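Local coordinates for YokD protein (Bacillus subtilis, PDB 2NYG), which binds coenzyme A and, as a homodimeric member of the antibiotic N-acetyltransferase family, probably acetylates aminoglycoside-type antibiotics and may contribute to resistance, at residues 66-70 with 115-119; 70-75 with 127-133; 194-200 with 212-218. Residues are numbered along the deposited sequence.

Interaction 1 (66-70 with 115-119); sequences IVMPS and IVELF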
loop_
_atom_site.group_PDB
_atom_site.type_symbol
_atom_site.label_atom_id
_atom_site.label_comp_id
_atom_site.label_asym_id
_atom_site.label_seq_id
_atom_site.Cartn_x
_atom_site.Cartn_y
_atom_site.Cartn_z
ATOM N N ILE A 66 5.093 -15.516 -9.366
ATOM C CA ILE A 66 4.829 -14.182 -9.882
ATOM C C ILE A 66 5.776 -13.178 -9.238
ATOM O O ILE A 66 5.889 -13.091 -8.017
ATOM C CB ILE A 66 3.365 -13.723 -9.686
ATOM C CG1 ILE A 66 3.038 -13.552 -8.225
ATOM C CG2 ILE A 66 2.419 -14.744 -10.270
ATOM C CD1 ILE A 66 1.577 -13.294 -8.014
ATOM N N VAL A 67 6.477 -12.440 -10.091
ATOM C CA VAL A 67 7.436 -11.441 -9.653
ATOM C C VAL A 67 6.987 -10.055 -10.113
ATOM O O VAL A 67 6.344 -9.909 -11.158
ATOM C CB VAL A 67 8.856 -11.725 -10.238
ATOM C CG1 VAL A 67 9.837 -10.675 -9.755
ATOM C CG2 VAL A 67 9.328 -13.108 -9.840
ATOM N N MET A 68 7.318 -9.044 -9.322
ATOM C CA MET A 68 6.972 -7.685 -9.669
ATOM C C MET A 68 8.084 -6.790 -9.202
ATOM O O MET A 68 8.742 -7.077 -8.210
ATOM C CB MET A 68 5.679 -7.243 -8.986
ATOM C CG MET A 68 4.433 -7.938 -9.458
ATOM S SD MET A 68 2.948 -7.222 -8.737
ATOM C CE MET A 68 1.843 -8.616 -8.719
ATOM N N PRO A 69 8.311 -5.683 -9.915
ATOM C CA PRO A 69 9.356 -4.741 -9.542
ATOM C C PRO A 69 8.765 -3.906 -8.422
ATOM O O PRO A 69 7.608 -3.511 -8.494
ATOM C CB PRO A 69 9.571 -3.961 -10.831
ATOM C CG PRO A 69 8.207 -3.879 -11.379
ATOM C CD PRO A 69 7.664 -5.275 -11.174
ATOM N N SER A 70 9.535 -3.657 -7.373
ATOM C CA SER A 70 9.025 -2.875 -6.249
ATOM C C SER A 70 10.000 -1.796 -5.828
ATOM O O SER A 70 10.323 -1.657 -4.651
ATOM C CB SER A 70 8.736 -3.795 -5.069
ATOM O OG SER A 70 9.869 -4.587 -4.764
ATOM N N ILE A 115 -1.327 -2.125 -7.417
ATOM C CA ILE A 115 -1.235 -3.571 -7.291
ATOM C C ILE A 115 0.091 -4.014 -6.678
ATOM O O ILE A 115 0.118 -4.867 -5.791
ATOM C CB ILE A 115 -1.428 -4.239 -8.646
ATOM C CG1 ILE A 115 -2.900 -4.170 -9.031
ATOM C CG2 ILE A 115 -0.966 -5.676 -8.598
ATOM C CD1 ILE A 115 -3.175 -4.391 -10.511
ATOM N N VAL A 116 1.191 -3.438 -7.142
ATOM C CA VAL A 116 2.498 -3.793 -6.607
ATOM C C VAL A 116 2.625 -3.364 -5.157
ATOM O O VAL A 116 3.231 -4.060 -4.350
ATOM C CB VAL A 116 3.640 -3.131 -7.405
ATOM C CG1 VAL A 116 4.957 -3.267 -6.655
ATOM C CG2 VAL A 116 3.756 -3.783 -8.770
ATOM N N GLU A 117 2.051 -2.215 -4.822
ATOM C CA GLU A 117 2.146 -1.714 -3.459
ATOM C C GLU A 117 1.426 -2.637 -2.483
ATOM O O GLU A 117 1.875 -2.845 -1.358
ATOM C CB GLU A 117 1.590 -0.284 -3.370
ATOM C CG GLU A 117 1.647 0.310 -1.964
ATOM C CD GLU A 117 3.061 0.453 -1.418
ATOM O OE1 GLU A 117 3.983 -0.235 -1.897
ATOM O OE2 GLU A 117 3.248 1.252 -0.483
ATOM N N LEU A 118 0.307 -3.190 -2.923
ATOM C CA LEU A 118 -0.445 -4.102 -2.093
ATOM C C LEU A 118 0.183 -5.495 -2.149
ATOM O O LEU A 118 0.224 -6.211 -1.154
ATOM C CB LEU A 118 -1.882 -4.187 -2.576
ATOM C CG LEU A 118 -2.673 -5.158 -1.715
ATOM C CD1 LEU A 118 -2.758 -4.620 -0.287
ATOM C CD2 LEU A 118 -4.038 -5.355 -2.304
ATOM N N PHE A 119 0.680 -5.867 -3.322
ATOM C CA PHE A 119 1.275 -7.174 -3.509
ATOM C C PHE A 119 2.501 -7.401 -2.637
ATOM O O PHE A 119 2.800 -8.537 -2.256
ATOM C CB PHE A 119 1.647 -7.373 -4.978
ATOM C CG PHE A 119 2.147 -8.746 -5.285
ATOM C CD1 PHE A 119 1.300 -9.849 -5.163
ATOM C CD2 PHE A 119 3.473 -8.950 -5.649
ATOM C CE1 PHE A 119 1.768 -11.125 -5.393
ATOM C CE2 PHE A 119 3.949 -10.224 -5.881
ATOM C CZ PHE A 119 3.092 -11.313 -5.751
#
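A methionine methyl group laid over an aromatic face is the distinctive element here. Met-68 CE lies 3.6 Å from the centroid of the Phe-119 ring and 19° off its normal, the geometry of a CH-pi contact, while SD is 4.3 Å from the same centroid at an oblique 41°, a Met-aromatic contact. The thioether also reaches the preceding turn of the helix: Met-68 SD is 3.5 Å from Val-116 CG2, and Met-68 CE is 4.1 Å from Ile-115 CG2. Met-68 and Phe-119 accordingly have the largest areas covered, 86 and 82 Å². Alternation along the strand explains the selection, since Ile-66 and Met-68 direct their CA-to-CB bonds toward the helix whereas Val-67 points away. Ile-66 adds CG1 at 3.3 Å from Phe-119 CZ, and at the other end Val-116 CG1 packs 3.2 Å from Pro-69 O and 4.1 Å from Ser-70 CB. The cohesion is mainly apolar, with the axes of strand 66-69 and helix 115-119 9.1 Å apart at 117°. This helix-on-sheet packing in a buried alpha/beta core borders the coenzyme A site, where Ile-115 neighbours Leu-39 and Gln-114. Strand 65-69 runs between strands 32-37 and 135-139, hydrogen-bonded to both; helix 48-60 flanks the contact through Val-60 against Ile-66 and Ile-53 against Phe-119, and Leu-118 packs on Arg-120 of the second subunit.

Interaction 2 (70-75 with 127-133); sequences SQSVEL and RSNHPNY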
loop_
_atom_site.group_PDB
_atom_site.type_symbol
_atom_site.label_atom_id
_atom_site.label_comp_id
_atom_site.label_asym_id
_atom_site.label_seq_id
_atom_site.Cartn_x
_atom_site.Cartn_y
_atom_site.Cartn_z
ATOM N N SER A 70 9.535 -3.657 -7.373
ATOM C CA SER A 70 9.025 -2.875 -6.249
ATOM C C SER A 70 10.000 -1.796 -5.828
ATOM O O SER A 70 10.323 -1.657 -4.651
ATOM C CB SER A 70 8.736 -3.795 -5.069
ATOM O OG SER A 70 9.869 -4.587 -4.764
ATOM N N GLN A 71 10.446 -1.028 -6.815
ATOM C CA GLN A 71 11.398 0.066 -6.650
ATOM C C GLN A 71 10.992 1.178 -5.686
ATOM O O GLN A 71 9.828 1.539 -5.580
ATOM C CB GLN A 71 11.695 0.681 -8.016
ATOM C CG GLN A 71 12.300 -0.296 -9.007
ATOM C CD GLN A 71 12.300 0.263 -10.407
ATOM O OE1 GLN A 71 12.200 1.474 -10.587
ATOM N NE2 GLN A 71 12.417 -0.607 -11.405
ATOM N N SER A 72 11.988 1.720 -5.001
ATOM C CA SER A 72 11.813 2.797 -4.044
ATOM C C SER A 72 12.908 3.827 -4.349
ATOM O O SER A 72 13.744 4.175 -3.499
ATOM C CB SER A 72 11.954 2.252 -2.621
ATOM O OG SER A 72 13.132 1.471 -2.487
ATOM N N VAL A 73 12.873 4.288 -5.596
ATOM C CA VAL A 73 13.806 5.253 -6.154
ATOM C C VAL A 73 14.001 6.530 -5.336
ATOM O O VAL A 73 15.031 7.182 -5.462
ATOM C CB VAL A 73 13.356 5.616 -7.581
ATOM C CG1 VAL A 73 14.331 6.575 -8.222
ATOM C CG2 VAL A 73 13.258 4.359 -8.412
ATOM N N GLU A 74 13.025 6.877 -4.498
ATOM C CA GLU A 74 13.087 8.084 -3.667
ATOM C C GLU A 74 14.187 8.071 -2.605
ATOM O O GLU A 74 14.543 9.113 -2.056
ATOM C CB GLU A 74 11.745 8.324 -2.976
ATOM C CG GLU A 74 10.615 8.660 -3.924
ATOM C CD GLU A 74 9.788 7.460 -4.288
ATOM O OE1 GLU A 74 10.260 6.320 -4.100
ATOM O OE2 GLU A 74 8.659 7.665 -4.772
ATOM N N LEU A 75 14.714 6.888 -2.309
ATOM C CA LEU A 75 15.773 6.747 -1.317
ATOM C C LEU A 75 17.143 6.956 -1.961
ATOM O O LEU A 75 18.071 6.168 -1.779
ATOM C CB LEU A 75 15.702 5.362 -0.661
ATOM C CG LEU A 75 14.867 5.230 0.619
ATOM C CD1 LEU A 75 13.401 5.446 0.329
ATOM C CD2 LEU A 75 15.090 3.861 1.217
ATOM N N ARG A 127 10.497 -10.024 -0.663
ATOM C CA ARG A 127 11.090 -8.844 -1.285
ATOM C C ARG A 127 12.606 -8.887 -1.175
ATOM O O ARG A 127 13.143 -9.234 -0.124
ATOM C CB ARG A 127 10.572 -7.587 -0.592
ATOM C CG ARG A 127 10.911 -6.283 -1.272
ATOM C CD ARG A 127 10.251 -5.136 -0.556
ATOM N NE ARG A 127 10.452 -3.866 -1.239
ATOM C CZ ARG A 127 10.024 -2.697 -0.777
ATOM N NH1 ARG A 127 9.370 -2.636 0.370
ATOM N NH2 ARG A 127 10.259 -1.586 -1.456
ATOM N N SER A 128 13.292 -8.524 -2.259
ATOM C CA SER A 128 14.759 -8.509 -2.288
ATOM C C SER A 128 15.332 -7.318 -1.501
ATOM O O SER A 128 14.650 -6.324 -1.248
ATOM C CB SER A 128 15.253 -8.484 -3.734
ATOM O OG SER A 128 14.622 -7.453 -4.473
ATOM N N ASN A 129 16.601 -7.410 -1.129
ATOM C CA ASN A 129 17.199 -6.362 -0.321
ATOM C C ASN A 129 17.845 -5.114 -0.949
ATOM O O ASN A 129 18.702 -4.487 -0.332
ATOM C CB ASN A 129 18.181 -7.007 0.653
ATOM C CG ASN A 129 18.429 -6.148 1.861
ATOM O OD1 ASN A 129 17.490 -5.666 2.483
ATOM N ND2 ASN A 129 19.695 -5.946 2.203
ATOM N N HIS A 130 17.439 -4.718 -2.147
ATOM C CA HIS A 130 18.031 -3.525 -2.745
ATOM C C HIS A 130 17.194 -2.309 -2.351
ATOM O O HIS A 130 15.965 -2.378 -2.313
ATOM C CB HIS A 130 18.104 -3.677 -4.260
ATOM C CG HIS A 130 19.102 -2.766 -4.902
ATOM N ND1 HIS A 130 18.835 -1.440 -5.169
ATOM C CD2 HIS A 130 20.392 -2.972 -5.260
ATOM C CE1 HIS A 130 19.920 -0.870 -5.664
ATOM N NE2 HIS A 130 20.878 -1.777 -5.728
ATOM N N PRO A 131 17.846 -1.182 -2.045
ATOM C CA PRO A 131 17.182 0.063 -1.638
ATOM C C PRO A 131 16.460 0.852 -2.731
ATOM O O PRO A 131 15.585 1.688 -2.438
ATOM C CB PRO A 131 18.321 0.847 -0.999
ATOM C CG PRO A 131 19.488 0.439 -1.823
ATOM C CD PRO A 131 19.305 -1.061 -1.899
ATOM N N ASN A 132 16.812 0.585 -3.988
ATOM C CA ASN A 132 16.167 1.282 -5.086
ATOM C C ASN A 132 15.458 0.373 -6.066
ATOM O O ASN A 132 14.343 0.654 -6.475
ATOM C CB ASN A 132 17.177 2.122 -5.865
ATOM C CG ASN A 132 17.741 3.268 -5.064
ATOM O OD1 ASN A 132 17.159 3.723 -4.076
ATOM N ND2 ASN A 132 18.883 3.768 -5.510
ATOM N N TYR A 133 16.106 -0.720 -6.445
ATOM C CA TYR A 133 15.541 -1.625 -7.432
ATOM C C TYR A 133 15.175 -3.004 -6.902
ATOM O O TYR A 133 15.608 -4.032 -7.432
ATOM C CB TYR A 133 16.534 -1.757 -8.575
ATOM C CG TYR A 133 17.027 -0.417 -9.087
ATOM C CD1 TYR A 133 16.134 0.520 -9.634
ATOM C CD2 TYR A 133 18.389 -0.093 -9.057
ATOM C CE1 TYR A 133 16.593 1.742 -10.142
ATOM C CE2 TYR A 133 18.850 1.124 -9.564
ATOM C CZ TYR A 133 17.946 2.034 -10.103
ATOM O OH TYR A 133 18.392 3.235 -10.589
#
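Backbone hydrogen bonding sets the alignment of these two loops: Ser-72 N donates to Asn-132 O at 3.0 Å with an angle of 149°, and the CA atoms of Gln-71 and Tyr-133 come within 4.5 Å. Two side chains add hydrogen bonds to main-chain carbonyls. Ser-72 OG gives a very short one, 2.5 Å, to Pro-131 O, and Arg-127 NH2 reaches Ser-70 O at 3.2 Å and 139°; the same nitrogen is also bonded to Thr-106 O, so the guanidinium joins a third piece of chain. Each loop has its own internal brace. Segment 70-75 forms a type I beta turn from Ser-72 to Leu-75, closed by Leu-75 N to Ser-72 O at 3.1 Å, in the loop that follows strand 65-69 of the central sheet. Segment 127-133 links the antiparallel strands 126-127 and 135-139 of that sheet, and His-130 ND1 accepts from both Asn-132 N and Tyr-133 N, each at 3.1 Å. Van der Waals packing fills the remainder: the Gln-71 side chain lies along Tyr-133, with CG 3.8 Å from Tyr-133 CA and CD at the ring edge, 3.9 Å from CD1, while Leu-75 CB sits 4.1 Å from Pro-131 O.

Interaction 3 (194-200 with 212-218); sequences QKIINRG and KEYKELE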
loop_
_atom_site.group_PDB
_atom_site.type_symbol
_atom_site.label_atom_id
_atom_site.label_comp_id
_atom_site.label_asym_id
_atom_site.label_seq_id
_atom_site.Cartn_x
_atom_site.Cartn_y
_atom_site.Cartn_z
ATOM N N GLN A 194 28.480 2.229 -21.654
ATOM C CA GLN A 194 28.251 2.221 -20.207
ATOM C C GLN A 194 28.630 3.499 -19.501
ATOM O O GLN A 194 29.803 3.775 -19.336
ATOM C CB GLN A 194 29.028 1.099 -19.531
ATOM C CG GLN A 194 28.301 -0.208 -19.442
ATOM C CD GLN A 194 28.975 -1.186 -18.506
ATOM O OE1 GLN A 194 28.457 -2.270 -18.270
ATOM N NE2 GLN A 194 30.132 -0.811 -17.972
ATOM N N LYS A 195 27.642 4.277 -19.083
ATOM C CA LYS A 195 27.920 5.497 -18.337
ATOM C C LYS A 195 27.718 5.117 -16.876
ATOM O O LYS A 195 26.611 4.805 -16.452
ATOM C CB LYS A 195 26.965 6.621 -18.734
ATOM C CG LYS A 195 27.223 7.947 -18.037
ATOM C CD LYS A 195 26.172 8.962 -18.472
ATOM C CE LYS A 195 26.505 10.368 -18.005
ATOM N NZ LYS A 195 26.736 10.450 -16.534
ATOM N N ILE A 196 28.813 5.120 -16.126
ATOM C CA ILE A 196 28.816 4.754 -14.722
ATOM C C ILE A 196 28.670 5.936 -13.777
ATOM O O ILE A 196 29.560 6.779 -13.688
ATOM C CB ILE A 196 30.107 4.008 -14.377
ATOM C CG1 ILE A 196 30.128 2.682 -15.119
ATOM C CG2 ILE A 196 30.230 3.827 -12.872
ATOM C CD1 ILE A 196 31.226 1.776 -14.673
ATOM N N ILE A 197 27.538 5.984 -13.077
ATOM C CA ILE A 197 27.264 7.042 -12.117
ATOM C C ILE A 197 27.428 6.547 -10.684
ATOM O O ILE A 197 27.433 5.346 -10.416
ATOM C CB ILE A 197 25.839 7.624 -12.289
ATOM C CG1 ILE A 197 24.805 6.508 -12.281
ATOM C CG2 ILE A 197 25.757 8.417 -13.567
ATOM C CD1 ILE A 197 23.373 7.000 -12.437
ATOM N N ASN A 198 27.580 7.493 -9.768
ATOM C CA ASN A 198 27.754 7.196 -8.353
ATOM C C ASN A 198 26.439 7.501 -7.686
ATOM O O ASN A 198 25.921 8.609 -7.819
ATOM C CB ASN A 198 28.838 8.091 -7.756
ATOM C CG ASN A 198 30.206 7.813 -8.335
ATOM O OD1 ASN A 198 30.844 6.817 -7.995
ATOM N ND2 ASN A 198 30.660 8.684 -9.228
ATOM N N ARG A 199 25.886 6.514 -6.991
ATOM C CA ARG A 199 24.622 6.708 -6.299
ATOM C C ARG A 199 24.797 6.517 -4.796
ATOM O O ARG A 199 25.805 5.973 -4.326
ATOM C CB ARG A 199 23.554 5.748 -6.837
ATOM C CG ARG A 199 23.029 6.108 -8.204
ATOM C CD ARG A 199 22.195 4.988 -8.798
ATOM N NE ARG A 199 20.886 4.848 -8.170
ATOM C CZ ARG A 199 19.883 5.710 -8.323
ATOM N NH1 ARG A 199 20.037 6.782 -9.089
ATOM N NH2 ARG A 199 18.723 5.507 -7.711
ATOM N N GLY A 200 23.813 6.985 -4.042
ATOM C CA GLY A 200 23.874 6.853 -2.603
ATOM C C GLY A 200 22.504 6.579 -2.019
ATOM O O GLY A 200 21.488 7.012 -2.572
ATOM N N LYS A 212 25.239 4.914 2.403
ATOM C CA LYS A 212 26.249 4.279 1.573
ATOM C C LYS A 212 26.233 4.695 0.118
ATOM O O LYS A 212 25.181 4.998 -0.441
ATOM C CB LYS A 212 26.098 2.759 1.656
ATOM C CG LYS A 212 27.153 2.022 0.889
ATOM C CD LYS A 212 26.962 0.533 0.980
ATOM C CE LYS A 212 27.935 -0.200 0.053
ATOM N NZ LYS A 212 27.718 -1.687 0.041
ATOM N N GLU A 213 27.414 4.716 -0.490
ATOM C CA GLU A 213 27.536 5.077 -1.895
ATOM C C GLU A 213 27.934 3.859 -2.709
ATOM O O GLU A 213 28.796 3.075 -2.312
ATOM C CB GLU A 213 28.574 6.171 -2.084
ATOM C CG GLU A 213 28.106 7.530 -1.638
ATOM C CD GLU A 213 29.087 8.615 -2.027
ATOM O OE1 GLU A 213 30.269 8.281 -2.298
ATOM O OE2 GLU A 213 28.676 9.797 -2.050
ATOM N N TYR A 214 27.288 3.699 -3.853
ATOM C CA TYR A 214 27.564 2.577 -4.726
ATOM C C TYR A 214 27.548 3.054 -6.178
ATOM O O TYR A 214 27.052 4.154 -6.489
ATOM C CB TYR A 214 26.518 1.475 -4.497
ATOM C CG TYR A 214 25.086 1.904 -4.751
ATOM C CD1 TYR A 214 24.361 1.372 -5.817
ATOM C CD2 TYR A 214 24.466 2.854 -3.941
ATOM C CE1 TYR A 214 23.057 1.771 -6.074
ATOM C CE2 TYR A 214 23.160 3.266 -4.189
ATOM C CZ TYR A 214 22.462 2.718 -5.260
ATOM O OH TYR A 214 21.173 3.111 -5.523
ATOM N N LYS A 215 28.101 2.231 -7.062
ATOM C CA LYS A 215 28.151 2.571 -8.473
ATOM C C LYS A 215 26.971 1.936 -9.189
ATOM O O LYS A 215 26.497 0.871 -8.793
ATOM C CB LYS A 215 29.480 2.111 -9.077
ATOM C CG LYS A 215 30.690 2.844 -8.494
ATOM C CD LYS A 215 32.002 2.412 -9.140
ATOM C CE LYS A 215 33.172 3.248 -8.623
ATOM N NZ LYS A 215 32.903 4.706 -8.765
ATOM N N GLU A 216 26.501 2.603 -10.238
ATOM C CA GLU A 216 25.357 2.135 -11.001
ATOM C C GLU A 216 25.373 2.685 -12.422
ATOM O O GLU A 216 25.943 3.742 -12.676
ATOM C CB GLU A 216 24.075 2.596 -10.314
ATOM C CG GLU A 216 22.825 2.037 -10.932
ATOM C CD GLU A 216 22.749 0.544 -10.745
ATOM O OE1 GLU A 216 22.375 0.110 -9.631
ATOM O OE2 GLU A 216 23.087 -0.187 -11.703
ATOM N N LEU A 217 24.735 1.986 -13.348
ATOM C CA LEU A 217 24.671 2.461 -14.722
ATOM C C LEU A 217 23.626 3.583 -14.861
ATOM O O LEU A 217 22.617 3.607 -14.146
ATOM C CB LEU A 217 24.307 1.310 -15.661
ATOM C CG LEU A 217 25.295 0.153 -15.697
ATOM C CD1 LEU A 217 24.864 -0.858 -16.739
ATOM C CD2 LEU A 217 26.688 0.697 -16.008
ATOM N N GLU A 218 23.873 4.527 -15.760
ATOM C CA GLU A 218 22.915 5.599 -15.973
ATOM C C GLU A 218 22.031 5.088 -17.093
ATOM O O GLU A 218 22.308 5.292 -18.269
ATOM C CB GLU A 218 23.609 6.901 -16.385
ATOM C CG GLU A 218 22.619 8.008 -16.636
ATOM C CD GLU A 218 23.260 9.356 -16.886
ATOM O OE1 GLU A 218 24.079 9.796 -16.052
ATOM O OE2 GLU A 218 22.924 9.985 -17.910
HETATM O O HOH W 1 24.921 3.080 -18.643
#
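Arg-199, with 100 Å² covered, anchors this antiparallel strand pair near the Gly-200 side. It forms a hydrogen-bonded pair with Tyr-214: Arg-199 N to Tyr-214 O is 2.7 Å and Tyr-214 N to Arg-199 O is 2.8 Å. Its side chain crosses the tyrosine, CB lying 3.9 Å from the ring centroid and 26° off the normal, a CH-pi contact, before CD packs 3.4 Å from Glu-216 CB. Arg-199 NE also donates to Tyr-214 OH at 3.2 Å, although the hydroxyl's position is less certain. Glu-218, covered over 87 Å², secures the other end just beyond the strand: its N donates to Lys-195 O at 2.8 Å, and its OE1 forms a 2.8 Å salt bridge with Lys-195 NZ. Between Arg-199 and Glu-218, Ile-197 and Glu-216 make the second hydrogen-bonded pair, with Ile-197 N to Glu-216 O at 2.8 Å and Glu-216 N to Ile-197 O at 2.9 Å. On the face carrying Asn-198 and Lys-215, Lys-215 NZ donates to Asn-198 OD1 at 3.0 Å. Strand 208-217 is the middle member of a three-stranded antiparallel sheet, between 196-201 and 204-205; Glu-216 OE2 is hydrogen-bonded to Tyr-189 OH, Leu-217 packs on the same tyrosine, and Tyr-214 packs on Leu-151.

Overall arrangement
Interactions 1 and 2 share Ser-70, where the chain passes from strand 65-69 into the following loop; their centres are 12 Å apart, and their segments alternate along the sequence. Interaction 3 belongs to a separate small sheet; its centre is about 15 Å from that of interaction 2 and about 25 Å from that of interaction 1. Tyr-133 spans the gap between interactions 2 and 3, its OH 3.7 Å from Arg-199 CZ and its CE2 3.7 Å from Glu-216 OE1, whereas the nearest atoms of interactions 1 and 3 remain about 11 Å apart. Proximity to the cofactor falls in the same order: the side chain of Pro-69 is about 5 Å from coenzyme A and that of Gln-71 about 8 Å, while interaction 3 is not part of the coenzyme A site.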